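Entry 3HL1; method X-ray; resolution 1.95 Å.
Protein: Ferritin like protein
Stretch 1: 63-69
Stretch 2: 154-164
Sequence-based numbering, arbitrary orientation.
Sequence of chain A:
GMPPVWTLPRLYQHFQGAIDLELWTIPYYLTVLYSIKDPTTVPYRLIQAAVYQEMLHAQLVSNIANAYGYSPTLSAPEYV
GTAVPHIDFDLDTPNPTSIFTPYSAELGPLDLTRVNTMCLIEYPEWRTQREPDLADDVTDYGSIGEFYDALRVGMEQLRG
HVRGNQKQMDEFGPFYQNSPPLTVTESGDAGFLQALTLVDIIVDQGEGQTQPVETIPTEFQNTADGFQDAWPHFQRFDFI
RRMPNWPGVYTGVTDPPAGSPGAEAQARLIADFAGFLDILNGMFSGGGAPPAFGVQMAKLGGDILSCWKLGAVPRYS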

# COMPACT_ATOMS: atom_id res chain seq x y z
N ASN A 63 11.55 -0.51 -7.60
CA ASN A 63 12.38 -1.16 -8.62
C ASN A 63 12.02 -0.72 -10.04
O ASN A 63 12.91 -0.40 -10.83
CB ASN A 63 12.31 -2.72 -8.51
CG ASN A 63 13.07 -3.25 -7.33
OD1 ASN A 63 13.84 -2.51 -6.68
ND2 ASN A 63 12.90 -4.58 -7.05
N ILE A 64 10.75 -0.62 -10.33
CA ILE A 64 10.30 -0.15 -11.64
C ILE A 64 10.73 1.32 -11.82
O ILE A 64 11.28 1.71 -12.84
CB ILE A 64 8.76 -0.25 -11.81
CG1 ILE A 64 8.29 -1.72 -11.75
CG2 ILE A 64 8.32 0.40 -13.16
CD1 ILE A 64 6.79 -1.84 -11.59
N ALA A 65 10.40 2.17 -10.85
CA ALA A 65 10.71 3.60 -10.91
C ALA A 65 12.21 3.78 -11.09
O ALA A 65 12.66 4.59 -11.89
CB ALA A 65 10.21 4.33 -9.65
N ASN A 66 13.00 3.08 -10.28
CA ASN A 66 14.44 3.20 -10.37
C ASN A 66 15.02 2.79 -11.73
O ASN A 66 16.00 3.41 -12.21
CB ASN A 66 15.18 2.48 -9.22
CG ASN A 66 15.33 3.35 -8.02
OD1 ASN A 66 16.01 4.39 -8.06
ND2 ASN A 66 14.65 2.99 -6.95
N ALA A 67 14.47 1.75 -12.32
CA ALA A 67 14.86 1.34 -13.67
C ALA A 67 14.66 2.48 -14.69
O ALA A 67 15.47 2.61 -15.61
CB ALA A 67 14.09 0.14 -14.13
N TYR A 68 13.60 3.30 -14.50
CA TYR A 68 13.35 4.47 -15.34
C TYR A 68 14.10 5.75 -14.89
O TYR A 68 13.93 6.80 -15.48
CB TYR A 68 11.85 4.77 -15.40
CG TYR A 68 11.09 3.86 -16.32
CD1 TYR A 68 10.75 2.56 -15.93
CD2 TYR A 68 10.70 4.29 -17.59
CE1 TYR A 68 10.02 1.73 -16.77
CE2 TYR A 68 9.98 3.44 -18.45
CZ TYR A 68 9.64 2.17 -18.02
OH TYR A 68 8.96 1.32 -18.86
N GLY A 69 14.89 5.64 -13.83
CA GLY A 69 15.74 6.70 -13.33
C GLY A 69 15.22 7.52 -12.16
O GLY A 69 15.81 8.56 -11.82
N GLY A 154 2.47 4.94 -19.87
CA GLY A 154 3.66 5.79 -19.75
C GLY A 154 4.94 5.00 -19.84
O GLY A 154 5.89 5.42 -20.50
N MSE A 155 4.98 3.87 -19.13
CA MSE A 155 6.12 2.97 -19.09
C MSE A 155 6.51 2.48 -20.49
O MSE A 155 7.69 2.41 -20.85
CB MSE A 155 5.80 1.77 -18.19
CG MSE A 155 5.90 2.08 -16.72
SE MSE A 155 5.15 0.60 -15.65
CE MSE A 155 6.37 -0.83 -16.12
N GLU A 156 5.52 2.14 -21.29
CA GLU A 156 5.79 1.70 -22.64
C GLU A 156 6.35 2.80 -23.51
O GLU A 156 7.31 2.60 -24.24
CB GLU A 156 4.51 1.19 -23.29
CG GLU A 156 4.80 0.26 -24.45
CD GLU A 156 4.19 0.72 -25.69
OE1 GLU A 156 4.59 1.82 -26.15
OE2 GLU A 156 3.34 -0.03 -26.24
N GLN A 157 5.73 3.97 -23.47
CA GLN A 157 6.15 5.08 -24.28
C GLN A 157 7.53 5.53 -23.94
O GLN A 157 8.28 5.96 -24.84
CB GLN A 157 5.22 6.27 -24.12
CG GLN A 157 3.80 6.02 -24.67
CD GLN A 157 2.88 7.22 -24.51
OE1 GLN A 157 3.32 8.33 -24.25
NE2 GLN A 157 1.59 7.00 -24.70
N LEU A 158 7.88 5.46 -22.65
CA LEU A 158 9.16 5.94 -22.17
C LEU A 158 10.19 4.83 -21.86
O LEU A 158 11.16 5.07 -21.15
CB LEU A 158 8.91 6.83 -20.93
CG LEU A 158 8.14 8.13 -21.23
CD1 LEU A 158 7.48 8.71 -20.02
CD2 LEU A 158 8.97 9.21 -21.93
N ARG A 159 9.99 3.64 -22.43
CA ARG A 159 10.89 2.50 -22.23
C ARG A 159 12.36 2.71 -22.66
O ARG A 159 13.25 2.01 -22.17
CB ARG A 159 10.34 1.29 -22.93
CG ARG A 159 10.30 1.40 -24.48
CD ARG A 159 9.43 0.27 -25.01
NE ARG A 159 9.44 0.22 -26.46
CZ ARG A 159 8.65 0.92 -27.26
NH1 ARG A 159 7.73 1.75 -26.81
NH2 ARG A 159 8.78 0.78 -28.57
N GLY A 160 12.62 3.70 -23.51
CA GLY A 160 13.99 4.07 -23.82
C GLY A 160 14.81 4.51 -22.65
O GLY A 160 16.04 4.45 -22.71
N HIS A 161 14.16 4.94 -21.57
CA HIS A 161 14.83 5.34 -20.36
C HIS A 161 15.20 4.19 -19.44
O HIS A 161 15.90 4.42 -18.44
CB HIS A 161 13.95 6.32 -19.59
CG HIS A 161 13.90 7.67 -20.21
ND1 HIS A 161 12.87 8.06 -21.03
CD2 HIS A 161 14.77 8.72 -20.15
CE1 HIS A 161 13.09 9.30 -21.44
NE2 HIS A 161 14.24 9.72 -20.94
N VAL A 162 14.70 2.99 -19.72
CA VAL A 162 14.98 1.85 -18.83
C VAL A 162 16.44 1.44 -18.88
O VAL A 162 17.00 1.20 -19.95
CB VAL A 162 14.11 0.67 -19.11
CG1 VAL A 162 14.56 -0.49 -18.17
CG2 VAL A 162 12.62 1.07 -18.94
N ARG A 163 17.05 1.41 -17.72
CA ARG A 163 18.42 0.93 -17.52
C ARG A 163 18.41 -0.23 -16.53
O ARG A 163 17.76 -0.18 -15.47
CB ARG A 163 19.30 2.06 -17.00
CG ARG A 163 19.65 3.07 -18.06
CD ARG A 163 20.32 4.27 -17.45
NE ARG A 163 20.95 5.21 -18.38
CZ ARG A 163 20.36 6.27 -18.94
NH1 ARG A 163 19.05 6.52 -18.79
NH2 ARG A 163 21.07 7.06 -19.73
N GLY A 164 19.13 -1.31 -16.87
CA GLY A 164 19.15 -2.49 -16.01
C GLY A 164 20.02 -2.35 -14.80
O GLY A 164 21.00 -1.60 -14.81

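Two hydrogen bonds join the stretches, and both use a backbone carbonyl as acceptor. Arg163 N donates to Ala67 O at 2.9 Å, with a nearly straight N-H...O angle of 169°. Ala67 lies in the last turn of its helix, so its carbonyl is free to take a partner from the other stretch. Tyr68 OH donates to Met155 O at 2.6 Å. This carbonyl is also close to the end of a helix, and it lies at the edge of the tyrosine ring, near its plane.

A weaker contact shares the acceptor of the first bond. Val162 CA lies 3.3 Å from Ala67 O, and the angle of 150° at its hydrogen fits a CA-H...O contact.

The apolar packing centres on Tyr68, which has the largest area covered by the other stretch. Its CA-to-CB bond points sideways, but with chi1 in m the ring reaches across to stretch 2. Val162 CG2 sits over one face of the Tyr68 ring, 3.5 Å from its centroid and 18° off the normal, a CH-pi contact. Val162 CG1 also packs against Ala67 CB at 4.1 Å. The backbones come close here: Tyr68 CA and Val162 CA are 4.7 Å apart.

Met155, a selenomethionine, packs at two points. Met155 CB is 3.9 Å from Tyr68 CZ, and Met155 CE is 3.8 Å from Ile64 CG2. Ile64, Ala67, Tyr68, Met155 and Val162 are all buried, which suits their mainly apolar side chains; the tyrosine hydroxyl is satisfied by its hydrogen bond.

Local bonds help shape stretch 2. His161 N donates to Leu158 O at 3.0 Å, and Val162 N to Arg159 O at 3.0 Å. In stretch 1, Gly69 follows the helix end in a Schellman motif. Its positive phi suits glycine, since a CB would jam against the preceding carbonyl oxygen.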